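Local structure of imelysin-like protein (Psychrobacter arcticus, 3PF0) at residues Q229-L234 against P350-R355; A274-L279 against A309-L314. The protein is of unknown function but belongs to the imelysin-like M75 family and is a putative metalloendopeptidase. One frame throughout, in Å; residues are numbered along the deposited sequence.

Overall arrangement
Both contacts lie in the all-helical imelysin fold, bridging 116 residues in interaction 1 and 30 in interaction 2, which falls along the chain within the span of the first. Their centres are about 20 Å apart, and both are mainly buried. Interaction 1 sets helix 225-250 against the C-terminal end of helix 327-351 and its trailing segment; it combines buried packing of aliphatic side chains on one aromatic ring with a side-chain-to-backbone hydrogen bond from the partly exposed Asn232 to the exposed Arg355. Interaction 2 is closer to the centre of the chain, joins helices 268-283 and 298-316 through side-chain packing, and has no exposed touching residue. The two meet where Leu234 O approaches Leu279 CD1 at 3.7 Å.

Interaction 1: Q229-L234 against P350-R355; sequences QWFNSL and PTLGIR
In the helical imelysin fold, Phe231 of helix 225-250 packs against Leu352 and Ile354, on either side of Gly353 in the Schellman motif that ends helix 327-351. Gly353, with positive phi, turns the chain out of the helix there, and both neighbours set out from the backbone toward helix 225-250. The methyl CD1 of Leu352 sits over the middle of the Phe231 ring, 3.7 Å from its centroid and only 9° off the ring normal, a CH-pi contact. On the opposite face the ring has Trp230 CD1 of its own helix, displaced toward the rim, so the phenyl group is sandwiched between a methyl and an indole carbon. Ile354 approaches nearer the root of the side chain: its CD1 lies 3.6 Å from Phe231 CB and 4.0 Å from Phe231 CD2. Its CG1 stands between the backbone N and the carbonyl carbon (chi1 49°), and the extended chi2 carries CD1 onward to Phe231. Leu288 of helix 286-292 also touches Phe231, while Ile291 and Leu292 of that helix pack on Leu352. Replacing Phe231 with an alanine removes the ring, which would probably strip Leu352 CD1 of its aromatic platform and open a gap beside Trp230.

Beside this apolar patch, Asn232 ties the helix to the C-terminal tail. Its OD1 accepts a bond from the backbone N of Gly357, and its ND2 also donates to Asn228 O, one turn earlier, so the carboxamide is gripped at both ends and its rotation is probably fixed. Arg355, whose guanidinium forms a salt bridge with Asp224, takes part through its backbone carbonyl. Asn232 ND2 donates to Arg355 O at 2.8 Å, with an almost straight N-H...O angle of 178° and the acceptor in the amide plane.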
ATOM      1  N   GLN A 229      -3.568   5.004 -17.030  1.00 40.27           N
ATOM      2  CA  GLN A 229      -2.595   4.426 -16.108  1.00 38.11           C
ATOM      3  C   GLN A 229      -3.044   4.572 -14.662  1.00 41.38           C
ATOM      4  O   GLN A 229      -2.889   3.625 -13.894  1.00 41.24           O
ATOM      5  CB  GLN A 229      -1.197   5.051 -16.296  1.00 38.75           C
ATOM      6  CG  GLN A 229      -0.085   4.188 -15.672  1.00 43.01           C
ATOM      7  CD  GLN A 229       1.294   4.405 -16.238  1.00 58.53           C
ATOM      8  OE1 GLN A 229       1.698   5.519 -16.600  1.00 51.84           O
ATOM      9  NE2 GLN A 229       2.075   3.342 -16.247  1.00 51.46           N
ATOM     10  N   TRP A 230      -3.578   5.751 -14.294  1.00 38.02           N
ATOM     11  CA  TRP A 230      -4.046   6.065 -12.948  1.00 36.73           C
ATOM     12  C   TRP A 230      -5.183   5.114 -12.500  1.00 38.98           C
ATOM     13  O   TRP A 230      -5.075   4.519 -11.429  1.00 36.81           O
ATOM     14  CB  TRP A 230      -4.488   7.543 -12.866  1.00 36.16           C
ATOM     15  CG  TRP A 230      -5.312   7.913 -11.659  1.00 37.07           C
ATOM     16  CD1 TRP A 230      -6.597   8.362 -11.660  1.00 40.91           C
ATOM     17  CD2 TRP A 230      -4.908   7.856 -10.280  1.00 36.09           C
ATOM     18  NE1 TRP A 230      -7.015   8.612 -10.372  1.00 40.15           N
ATOM     19  CE2 TRP A 230      -5.998   8.315  -9.505  1.00 40.51           C
ATOM     20  CE3 TRP A 230      -3.735   7.439  -9.621  1.00 36.51           C
ATOM     21  CZ2 TRP A 230      -5.949   8.383  -8.106  1.00 39.18           C
ATOM     22  CZ3 TRP A 230      -3.691   7.501  -8.236  1.00 37.48           C
ATOM     23  CH2 TRP A 230      -4.783   7.980  -7.493  1.00 38.54           C
ATOM     24  N   PHE A 231      -6.249   4.964 -13.307  1.00 36.06           N
ATOM     25  CA  PHE A 231      -7.378   4.120 -12.929  1.00 35.75           C
ATOM     26  C   PHE A 231      -7.053   2.628 -13.028  1.00 40.55           C
ATOM     27  O   PHE A 231      -7.641   1.837 -12.286  1.00 40.04           O
ATOM     28  CB  PHE A 231      -8.633   4.466 -13.732  1.00 38.63           C
ATOM     29  CG  PHE A 231      -9.278   5.729 -13.231  1.00 40.03           C
ATOM     30  CD1 PHE A 231     -10.056   5.721 -12.079  1.00 42.83           C
ATOM     31  CD2 PHE A 231      -9.066   6.940 -13.876  1.00 42.46           C
ATOM     32  CE1 PHE A 231     -10.628   6.898 -11.595  1.00 43.83           C
ATOM     33  CE2 PHE A 231      -9.627   8.119 -13.384  1.00 45.45           C
ATOM     34  CZ  PHE A 231     -10.405   8.089 -12.249  1.00 43.41           C
ATOM     35  N   ASN A 232      -6.101   2.242 -13.896  1.00 37.25           N
ATOM     36  CA  ASN A 232      -5.690   0.845 -13.959  1.00 37.66           C
ATOM     37  C   ASN A 232      -4.850   0.520 -12.724  1.00 41.86           C
ATOM     38  O   ASN A 232      -4.884  -0.609 -12.240  1.00 42.90           O
ATOM     39  CB  ASN A 232      -4.951   0.525 -15.248  1.00 38.31           C
ATOM     40  CG  ASN A 232      -5.899   0.085 -16.325  1.00 54.89           C
ATOM     41  OD1 ASN A 232      -6.332  -1.072 -16.355  1.00 49.58           O
ATOM     42  ND2 ASN A 232      -6.319   1.020 -17.172  1.00 41.77           N
ATOM     43  N   SER A 233      -4.150   1.533 -12.188  1.00 36.91           N
ATOM     44  CA  SER A 233      -3.364   1.424 -10.967  1.00 35.55           C
ATOM     45  C   SER A 233      -4.309   1.198  -9.782  1.00 40.50           C
ATOM     46  O   SER A 233      -4.028   0.356  -8.929  1.00 39.97           O
ATOM     47  CB  SER A 233      -2.526   2.684 -10.755  1.00 36.26           C
ATOM     48  OG  SER A 233      -1.638   2.529  -9.663  1.00 40.55           O
ATOM     49  N   LEU A 234      -5.439   1.942  -9.750  1.00 37.71           N
ATOM     50  CA  LEU A 234      -6.451   1.820  -8.702  1.00 37.15           C
ATOM     51  C   LEU A 234      -7.132   0.470  -8.796  1.00 41.42           C
ATOM     52  O   LEU A 234      -7.375  -0.159  -7.761  1.00 41.08           O
ATOM     53  CB  LEU A 234      -7.488   2.955  -8.757  1.00 37.62           C
ATOM     54  CG  LEU A 234      -6.998   4.375  -8.437  1.00 41.33           C
ATOM     55  CD1 LEU A 234      -8.136   5.366  -8.565  1.00 42.36           C
ATOM     56  CD2 LEU A 234      -6.366   4.464  -7.042  1.00 40.74           C
ATOM     57  N   PRO A 350     -15.397   2.171 -18.632  1.00 54.50           N
ATOM     58  CA  PRO A 350     -16.048   2.554 -19.907  1.00 56.36           C
ATOM     59  C   PRO A 350     -16.717   3.939 -19.882  1.00 60.63           C
ATOM     60  O   PRO A 350     -16.793   4.576 -20.935  1.00 61.61           O
ATOM     61  CB  PRO A 350     -17.083   1.452 -20.129  1.00 59.55           C
ATOM     62  CG  PRO A 350     -17.352   0.909 -18.791  1.00 62.99           C
ATOM     63  CD  PRO A 350     -16.073   1.001 -18.029  1.00 56.32           C
ATOM     64  N   THR A 351     -17.188   4.408 -18.696  1.00 55.72           N
ATOM     65  CA  THR A 351     -17.809   5.732 -18.532  1.00 55.54           C
ATOM     66  C   THR A 351     -16.740   6.804 -18.746  1.00 58.58           C
ATOM     67  O   THR A 351     -17.011   7.804 -19.401  1.00 59.23           O
ATOM     68  CB  THR A 351     -18.497   5.850 -17.162  1.00 57.23           C
ATOM     69  OG1 THR A 351     -19.564   4.903 -17.100  1.00 55.59           O
ATOM     70  CG2 THR A 351     -19.046   7.240 -16.888  1.00 55.50           C
ATOM     71  N   LEU A 352     -15.516   6.567 -18.242  1.00 54.15           N
ATOM     72  CA  LEU A 352     -14.390   7.488 -18.401  1.00 53.42           C
ATOM     73  C   LEU A 352     -13.754   7.380 -19.807  1.00 58.55           C
ATOM     74  O   LEU A 352     -12.840   8.146 -20.120  1.00 59.03           O
ATOM     75  CB  LEU A 352     -13.331   7.241 -17.308  1.00 51.53           C
ATOM     76  CG  LEU A 352     -13.728   7.611 -15.867  1.00 55.55           C
ATOM     77  CD1 LEU A 352     -12.828   6.915 -14.858  1.00 53.99           C
ATOM     78  CD2 LEU A 352     -13.705   9.119 -15.646  1.00 57.29           C
ATOM     79  N   GLY A 353     -14.247   6.444 -20.626  1.00 55.54           N
ATOM     80  CA  GLY A 353     -13.774   6.208 -21.987  1.00 56.27           C
ATOM     81  C   GLY A 353     -12.365   5.662 -22.108  1.00 59.15           C
ATOM     82  O   GLY A 353     -11.736   5.809 -23.161  1.00 59.09           O
ATOM     83  N   ILE A 354     -11.859   5.023 -21.032  1.00 54.96           N
ATOM     84  CA  ILE A 354     -10.511   4.439 -20.970  1.00 53.80           C
ATOM     85  C   ILE A 354     -10.599   2.903 -21.127  1.00 59.06           C
ATOM     86  O   ILE A 354     -11.667   2.400 -21.490  1.00 60.45           O
ATOM     87  CB  ILE A 354      -9.716   4.887 -19.709  1.00 54.61           C
ATOM     88  CG1 ILE A 354     -10.540   4.742 -18.406  1.00 53.92           C
ATOM     89  CG2 ILE A 354      -9.166   6.312 -19.903  1.00 55.07           C
ATOM     90  CD1 ILE A 354      -9.751   4.823 -17.166  1.00 57.14           C
ATOM     91  N   ARG A 355      -9.480   2.166 -20.916  1.00 54.86           N
ATOM     92  CA  ARG A 355      -9.445   0.713 -21.151  1.00 54.98           C
ATOM     93  C   ARG A 355      -9.022  -0.107 -19.937  1.00 57.29           C
ATOM     94  O   ARG A 355      -8.218   0.348 -19.120  1.00 54.39           O
ATOM     95  CB  ARG A 355      -8.492   0.380 -22.319  1.00 55.28           C
ATOM     96  CG  ARG A 355      -8.908   0.997 -23.659  1.00 66.48           C
ATOM     97  CD  ARG A 355      -7.728   1.484 -24.492  1.00 76.40           C
ATOM     98  NE  ARG A 355      -6.873   2.439 -23.778  1.00 83.54           N
ATOM     99  CZ  ARG A 355      -7.088   3.750 -23.712  1.00 96.21           C
ATOM    100  NH1 ARG A 355      -8.144   4.290 -24.311  1.00 81.75           N
ATOM    101  NH2 ARG A 355      -6.254   4.531 -23.038  1.00 83.63           N
TER

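Interaction 2: A274-L279 against A309-L314; sequences AKLATL and ADTTAL
Leu276 carries this helix-helix packing contact of the imelysin fold, reaching from helix 268-283 to helix 298-316. From its CA, 7.0 Å from Thr312 CA, the CB points toward the other helix and begins a side chain that forks at CG into two methyls. CD1 meets Thr311 CG2 at 3.7 Å; CD2 touches the same methyl less closely, at 4.0 Å. The leucine and Thr311 side chains cross at about a right angle, and the one threonine methyl touches both branches of the fork. Thr311 can present this apolar branch because its chi1 of -47°, measured to OG1, places OG1 beside the backbone N and leaves CG2 anti to it; OG1 is hydrogen-bonded to Ala307 O, one turn earlier in its own helix. Leu308 and Leu315 of helix 298-316 also touch Leu276, and Thr311 also packs on His336 and Ile340 of helix 327-351. Thr312 stands at the margin, its side chain running past Leu276 in the opposite direction. With Thr312 OG1 bonded to Leu308 O, its approach to Leu276 CD1 is mere packing, at 4.1 Å.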
ATOM      1  N   ALA A 274      -6.768   0.391   5.431  1.00 32.12           N
ATOM      2  CA  ALA A 274      -5.990   1.515   4.897  1.00 31.48           C
ATOM      3  C   ALA A 274      -6.113   1.578   3.368  1.00 36.19           C
ATOM      4  O   ALA A 274      -6.326   2.658   2.819  1.00 36.61           O
ATOM      5  CB  ALA A 274      -4.528   1.390   5.309  1.00 31.45           C
ATOM      6  N   LYS A 275      -6.062   0.407   2.694  1.00 32.78           N
ATOM      7  CA  LYS A 275      -6.196   0.318   1.240  1.00 32.72           C
ATOM      8  C   LYS A 275      -7.612   0.692   0.808  1.00 38.16           C
ATOM      9  O   LYS A 275      -7.760   1.466  -0.140  1.00 38.32           O
ATOM     10  CB  LYS A 275      -5.820  -1.081   0.729  1.00 35.13           C
ATOM     11  CG  LYS A 275      -4.342  -1.394   0.909  1.00 42.62           C
ATOM     12  CD  LYS A 275      -3.927  -2.659   0.184  1.00 41.10           C
ATOM     13  CE  LYS A 275      -2.427  -2.733   0.149  1.00 38.69           C
ATOM     14  NZ  LYS A 275      -1.942  -3.330  -1.114  1.00 42.35           N
ATOM     15  N   LEU A 276      -8.649   0.198   1.531  1.00 35.64           N
ATOM     16  CA  LEU A 276     -10.053   0.508   1.220  1.00 36.62           C
ATOM     17  C   LEU A 276     -10.349   2.004   1.370  1.00 41.20           C
ATOM     18  O   LEU A 276     -10.986   2.587   0.493  1.00 42.66           O
ATOM     19  CB  LEU A 276     -11.031  -0.301   2.095  1.00 36.99           C
ATOM     20  CG  LEU A 276     -11.420  -1.696   1.624  1.00 42.28           C
ATOM     21  CD1 LEU A 276     -12.292  -2.381   2.674  1.00 43.04           C
ATOM     22  CD2 LEU A 276     -12.153  -1.661   0.273  1.00 45.30           C
ATOM     23  N   ALA A 277      -9.870   2.621   2.462  1.00 36.39           N
ATOM     24  CA  ALA A 277     -10.064   4.049   2.746  1.00 36.06           C
ATOM     25  C   ALA A 277      -9.403   4.947   1.677  1.00 39.97           C
ATOM     26  O   ALA A 277      -9.945   6.006   1.347  1.00 40.56           O
ATOM     27  CB  ALA A 277      -9.514   4.385   4.125  1.00 36.06           C
ATOM     28  N   THR A 278      -8.255   4.509   1.120  1.00 35.74           N
ATOM     29  CA  THR A 278      -7.522   5.244   0.084  1.00 35.54           C
ATOM     30  C   THR A 278      -8.305   5.156  -1.228  1.00 41.69           C
ATOM     31  O   THR A 278      -8.484   6.174  -1.902  1.00 41.79           O
ATOM     32  CB  THR A 278      -6.089   4.714  -0.002  1.00 41.97           C
ATOM     33  OG1 THR A 278      -5.476   4.960   1.260  1.00 40.66           O
ATOM     34  CG2 THR A 278      -5.272   5.371  -1.103  1.00 39.68           C
ATOM     35  N   LEU A 279      -8.805   3.954  -1.559  1.00 40.51           N
ATOM     36  CA  LEU A 279      -9.624   3.715  -2.750  1.00 41.79           C
ATOM     37  C   LEU A 279     -10.932   4.509  -2.652  1.00 45.66           C
ATOM     38  O   LEU A 279     -11.334   5.125  -3.640  1.00 45.79           O
ATOM     39  CB  LEU A 279      -9.902   2.212  -2.927  1.00 42.28           C
ATOM     40  CG  LEU A 279     -10.465   1.768  -4.285  1.00 48.57           C
ATOM     41  CD1 LEU A 279      -9.411   1.862  -5.388  1.00 48.80           C
ATOM     42  CD2 LEU A 279     -10.978   0.346  -4.211  1.00 51.33           C
ATOM     43  N   ALA A 309     -18.444   1.428   1.022  1.00 48.56           N
ATOM     44  CA  ALA A 309     -18.986   1.614   2.370  1.00 48.86           C
ATOM     45  C   ALA A 309     -19.441   0.279   2.982  1.00 53.00           C
ATOM     46  O   ALA A 309     -19.227   0.080   4.178  1.00 52.97           O
ATOM     47  CB  ALA A 309     -20.146   2.601   2.342  1.00 50.99           C
ATOM     48  N   ASP A 310     -20.040  -0.633   2.174  1.00 49.33           N
ATOM     49  CA  ASP A 310     -20.493  -1.952   2.636  1.00 50.23           C
ATOM     50  C   ASP A 310     -19.296  -2.851   2.995  1.00 54.05           C
ATOM     51  O   ASP A 310     -19.359  -3.603   3.975  1.00 54.04           O
ATOM     52  CB  ASP A 310     -21.372  -2.657   1.576  1.00 53.55           C
ATOM     53  CG  ASP A 310     -22.680  -1.974   1.192  1.00 67.13           C
ATOM     54  OD1 ASP A 310     -23.209  -1.183   2.010  1.00 69.27           O
ATOM     55  OD2 ASP A 310     -23.180  -2.236   0.074  1.00 72.96           O
ATOM     56  N   THR A 311     -18.215  -2.776   2.188  1.00 49.32           N
ATOM     57  CA  THR A 311     -16.985  -3.549   2.379  1.00 47.56           C
ATOM     58  C   THR A 311     -16.301  -3.082   3.668  1.00 49.60           C
ATOM     59  O   THR A 311     -15.869  -3.919   4.460  1.00 48.62           O
ATOM     60  CB  THR A 311     -16.063  -3.443   1.137  1.00 51.73           C
ATOM     61  OG1 THR A 311     -16.840  -3.651  -0.044  1.00 54.02           O
ATOM     62  CG2 THR A 311     -14.927  -4.463   1.160  1.00 46.11           C
ATOM     63  N   THR A 312     -16.247  -1.751   3.887  1.00 45.70           N
ATOM     64  CA  THR A 312     -15.654  -1.113   5.069  1.00 44.86           C
ATOM     65  C   THR A 312     -16.443  -1.531   6.339  1.00 48.57           C
ATOM     66  O   THR A 312     -15.827  -1.882   7.351  1.00 47.22           O
ATOM     67  CB  THR A 312     -15.590   0.418   4.870  1.00 51.51           C
ATOM     68  OG1 THR A 312     -14.855   0.692   3.675  1.00 49.27           O
ATOM     69  CG2 THR A 312     -14.923   1.144   6.040  1.00 50.18           C
ATOM     70  N   ALA A 313     -17.787  -1.532   6.259  1.00 45.93           N
ATOM     71  CA  ALA A 313     -18.660  -1.941   7.362  1.00 46.39           C
ATOM     72  C   ALA A 313     -18.483  -3.436   7.681  1.00 50.74           C
ATOM     73  O   ALA A 313     -18.483  -3.814   8.853  1.00 51.25           O
ATOM     74  CB  ALA A 313     -20.113  -1.631   7.027  1.00 48.42           C
ATOM     75  N   LEU A 314     -18.296  -4.278   6.646  1.00 46.72           N
ATOM     76  CA  LEU A 314     -18.072  -5.714   6.833  1.00 46.22           C
ATOM     77  C   LEU A 314     -16.698  -5.973   7.474  1.00 46.62           C
ATOM     78  O   LEU A 314     -16.588  -6.799   8.374  1.00 45.43           O
ATOM     79  CB  LEU A 314     -18.193  -6.456   5.490  1.00 46.75           C
ATOM     80  CG  LEU A 314     -18.073  -7.982   5.512  1.00 51.64           C
ATOM     81  CD1 LEU A 314     -19.310  -8.636   6.119  1.00 52.90           C
ATOM     82  CD2 LEU A 314     -17.845  -8.508   4.125  1.00 53.66           C
TER